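Beta-porphyranase A (Bacteroides plebeius, PDB 4AW7) hydrolyses the sulfated red-algal polysaccharide porphyran, cutting between beta-D-galactopyranose and alpha-L-galactopyranose-6-sulfate to release mainly disaccharides. Local coordinates at residues 507-512 against 549-554. Residues are numbered along the deposited sequence; the frame is centred on the assembly and turned at random.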
ATOM      1  N   LEU A 507      18.112   8.851   5.276  1.00  9.40           N
ATOM      2  CA  LEU A 507      17.106   9.897   5.263  1.00  9.52           C
ATOM      3  C   LEU A 507      16.136   9.615   4.105  1.00  8.50           C
ATOM      4  O   LEU A 507      16.571   9.402   2.963  1.00  9.88           O
ATOM      5  CB  LEU A 507      17.789  11.250   5.028  1.00 10.74           C
ATOM      6  CG  LEU A 507      16.857  12.430   4.752  1.00 10.88           C
ATOM      7  CD1 LEU A 507      16.026  12.811   5.945  1.00 13.29           C
ATOM      8  CD2 LEU A 507      17.706  13.587   4.220  1.00 13.81           C
ATOM      9  N   ARG A 508      14.832   9.612   4.408  1.00  8.07           N
ATOM     10  CA  ARG A 508      13.791   9.526   3.373  1.00  8.40           C
ATOM     11  C   ARG A 508      13.345  10.959   3.127  1.00  8.38           C
ATOM     12  O   ARG A 508      12.570  11.530   3.909  1.00  8.59           O
ATOM     13  CB  ARG A 508      12.655   8.698   3.894  1.00  8.68           C
ATOM     14  CG  ARG A 508      13.017   7.267   4.234  1.00  9.30           C
ATOM     15  CD  ARG A 508      11.879   6.497   4.821  1.00  8.87           C
ATOM     16  NE  ARG A 508      10.710   6.350   3.949  1.00  8.21           N
ATOM     17  CZ  ARG A 508      10.535   5.397   3.069  1.00  9.07           C
ATOM     18  NH1 ARG A 508      11.413   4.448   2.889  1.00  9.96           N
ATOM     19  NH2 ARG A 508       9.399   5.410   2.375  1.00 10.24           N
ATOM     20  N   MET A 509      13.862  11.553   2.045  1.00  8.25           N
ATOM     21  CA  MET A 509      13.629  12.958   1.728  1.00  8.42           C
ATOM     22  C   MET A 509      12.585  13.038   0.626  1.00  8.42           C
ATOM     23  O   MET A 509      12.888  12.647  -0.511  1.00  8.88           O
ATOM     24  CB  MET A 509      14.950  13.571   1.257  1.00  9.46           C
ATOM     25  CG  MET A 509      14.844  14.968   0.736  1.00 10.28           C
ATOM     26  SD  MET A 509      16.352  15.707   0.120  1.00 15.70           S
ATOM     27  CE  MET A 509      16.632  14.701  -1.329  1.00 20.20           C
ATOM     28  N   SER A 510      11.400  13.534   0.957  1.00  8.28           N
ATOM     29  CA  SER A 510      10.337  13.668  -0.039  1.00  8.14           C
ATOM     30  C   SER A 510      10.204  15.115  -0.462  1.00  8.41           C
ATOM     31  O   SER A 510      10.107  16.004   0.404  1.00  9.65           O
ATOM     32  CB  SER A 510       9.012  13.091   0.460  1.00  8.94           C
ATOM     33  OG  SER A 510       9.064  11.678   0.690  1.00  8.65           O
ATOM     34  N   ILE A 511      10.162  15.283  -1.790  1.00  8.40           N
ATOM     35  CA  ILE A 511      10.079  16.617  -2.388  1.00  8.84           C
ATOM     36  C   ILE A 511       9.034  16.613  -3.487  1.00  8.87           C
ATOM     37  O   ILE A 511       8.843  15.632  -4.201  1.00  9.17           O
ATOM     38  CB  ILE A 511      11.441  17.122  -2.920  1.00  9.46           C
ATOM     39  CG1 ILE A 511      11.997  16.197  -3.982  1.00 10.36           C
ATOM     40  CG2 ILE A 511      12.431  17.302  -1.756  1.00 11.21           C
ATOM     41  CD1 ILE A 511      13.307  16.719  -4.671  1.00 12.81           C
ATOM     42  N   GLY A 512       8.353  17.756  -3.616  1.00  9.21           N
ATOM     43  CA  GLY A 512       7.485  18.063  -4.758  1.00  9.34           C
ATOM     44  C   GLY A 512       8.037  19.338  -5.374  1.00 10.12           C
ATOM     45  O   GLY A 512       8.015  20.395  -4.743  1.00 10.67           O
ATOM     46  N   GLY A 549       8.328  12.748  -5.130  1.00  7.74           N
ATOM     47  CA  GLY A 549       8.975  11.477  -4.857  1.00  8.13           C
ATOM     48  C   GLY A 549       9.840  11.546  -3.618  1.00  7.81           C
ATOM     49  O   GLY A 549      10.329  12.617  -3.252  1.00  8.44           O
ATOM     50  N   MET A 550      10.048  10.374  -3.016  1.00  8.04           N
ATOM     51  CA  MET A 550      10.931  10.172  -1.912  1.00  7.88           C
ATOM     52  C   MET A 550      12.266   9.650  -2.439  1.00  8.52           C
ATOM     53  O   MET A 550      12.306   8.649  -3.161  1.00  9.11           O
ATOM     54  CB  MET A 550      10.285   9.160  -0.961  1.00  8.47           C
ATOM     55  CG  MET A 550      11.049   8.928   0.368  1.00  8.90           C
ATOM     56  SD  MET A 550      12.587   7.955   0.272  1.00  9.41           S
ATOM     57  CE  MET A 550      11.944   6.356  -0.267  1.00 10.15           C
ATOM     58  N   ILE A 551      13.337  10.377  -2.129  1.00  8.41           N
ATOM     59  CA  ILE A 551      14.701  10.020  -2.494  1.00  8.76           C
ATOM     60  C   ILE A 551      15.401   9.604  -1.217  1.00  8.81           C
ATOM     61  O   ILE A 551      15.487  10.392  -0.269  1.00  9.25           O
ATOM     62  CB  ILE A 551      15.418  11.198  -3.194  1.00  9.55           C
ATOM     63  CG1 ILE A 551      14.678  11.615  -4.465  1.00 10.36           C
ATOM     64  CG2 ILE A 551      16.876  10.823  -3.521  1.00 10.91           C
ATOM     65  CD1 ILE A 551      15.142  12.930  -5.079  1.00 13.59           C
ATOM     66  N   GLU A 552      15.908   8.375  -1.185  0.50  9.51           N
ATOM     67  CA  GLU A 552      16.662   7.926  -0.017  0.50 10.61           C
ATOM     68  C   GLU A 552      18.079   8.432  -0.048  0.50 11.02           C
ATOM     69  O   GLU A 552      18.732   8.431  -1.096  0.50 11.74           O
ATOM     70  CB  GLU A 552      16.774   6.417   0.001  0.50 11.20           C
ATOM     71  CG  GLU A 552      15.487   5.703   0.149  0.50 11.89           C
ATOM     72  CD  GLU A 552      15.662   4.195  -0.064  0.50 13.45           C
ATOM     73  OE1 GLU A 552      15.932   3.705  -1.226  0.50 11.92           O
ATOM     74  OE2 GLU A 552      15.534   3.515   0.979  0.50 18.30           O
ATOM     75  N   VAL A 553      18.555   8.842   1.111  1.00 10.51           N
ATOM     76  CA  VAL A 553      19.948   9.295   1.249  1.00 11.61           C
ATOM     77  C   VAL A 553      20.582   8.437   2.359  1.00 11.19           C
ATOM     78  O   VAL A 553      20.456   8.778   3.533  1.00 11.04           O
ATOM     79  CB  VAL A 553      19.998  10.777   1.589  1.00 12.04           C
ATOM     80  CG1 VAL A 553      21.450  11.241   1.734  1.00 13.96           C
ATOM     81  CG2 VAL A 553      19.227  11.593   0.559  1.00 13.12           C
ATOM     82  N   PRO A 554      21.208   7.304   1.969  1.00 13.06           N
ATOM     83  CA  PRO A 554      21.893   6.504   2.998  1.00 12.68           C
ATOM     84  C   PRO A 554      23.087   7.214   3.566  1.00 13.06           C
ATOM     85  O   PRO A 554      23.732   7.978   2.877  1.00 14.36           O
ATOM     86  CB  PRO A 554      22.311   5.237   2.270  1.00 14.08           C
ATOM     87  CG  PRO A 554      21.848   5.335   0.882  1.00 17.83           C
ATOM     88  CD  PRO A 554      21.255   6.663   0.640  1.00 14.61           C
TER
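Residues 507-512 and 549-554 pair as antiparallel beta-strands through Leu507-Val553, Met509-Ile551 and Ile511-Gly549, in the larger sheet of the C-terminal beta-sandwich of the porphyranase. The strand carrying Gly549 to Val553 lies at one border of its sheet, and strand 577-589 flanks 507-512 on the other side. Each of the three hydrogen-bonded pairs closes a two-bond ring; in the central one Ile551 N donates to Met509 O at 2.8 Å and Met509 N to Ile551 O at 3.1 Å. Between these three pairs stand the non-hydrogen-bonded pairs Arg508-Glu552 and Ser510-Met550, the latter drawn in to 4.0 Å between CA atoms. Side chains alternate between an apolar and a mixed face. Leu507, Met509, Ile511, Ile551 and Val553 form the apolar one, where the Met509 side chain runs alongside that of Ile551 and its CE comes 4.2 Å from Ile551 CB. Strand 563-570 of the facing sheet meets Leu507 and Met509 here. The opposite face turns Arg508, Ser510 and Met550 toward helix 245-262 of the catalytic domain, whose Asp252 and Glu248 form salt bridges with Arg508 NE and NH2. Met550 reaches diagonally along this face: CG is anti to the backbone N (chi1 -174°), the bend at chi2 brings SD to 3.7 Å from Arg508 CB, and the bend at chi3 turns CE over the guanidinium, 3.5 Å above its plane, displaced toward the rim and 3.7 Å from Arg508 NH1. Trimming Met550 to an alanine would probably open a gap beside the aliphatic stem of Arg508 and take away the methyl packed on one face of its guanidinium. At the root of the Met550 side chain, Ser510 OG sits only 3.2 Å from Met550 CB.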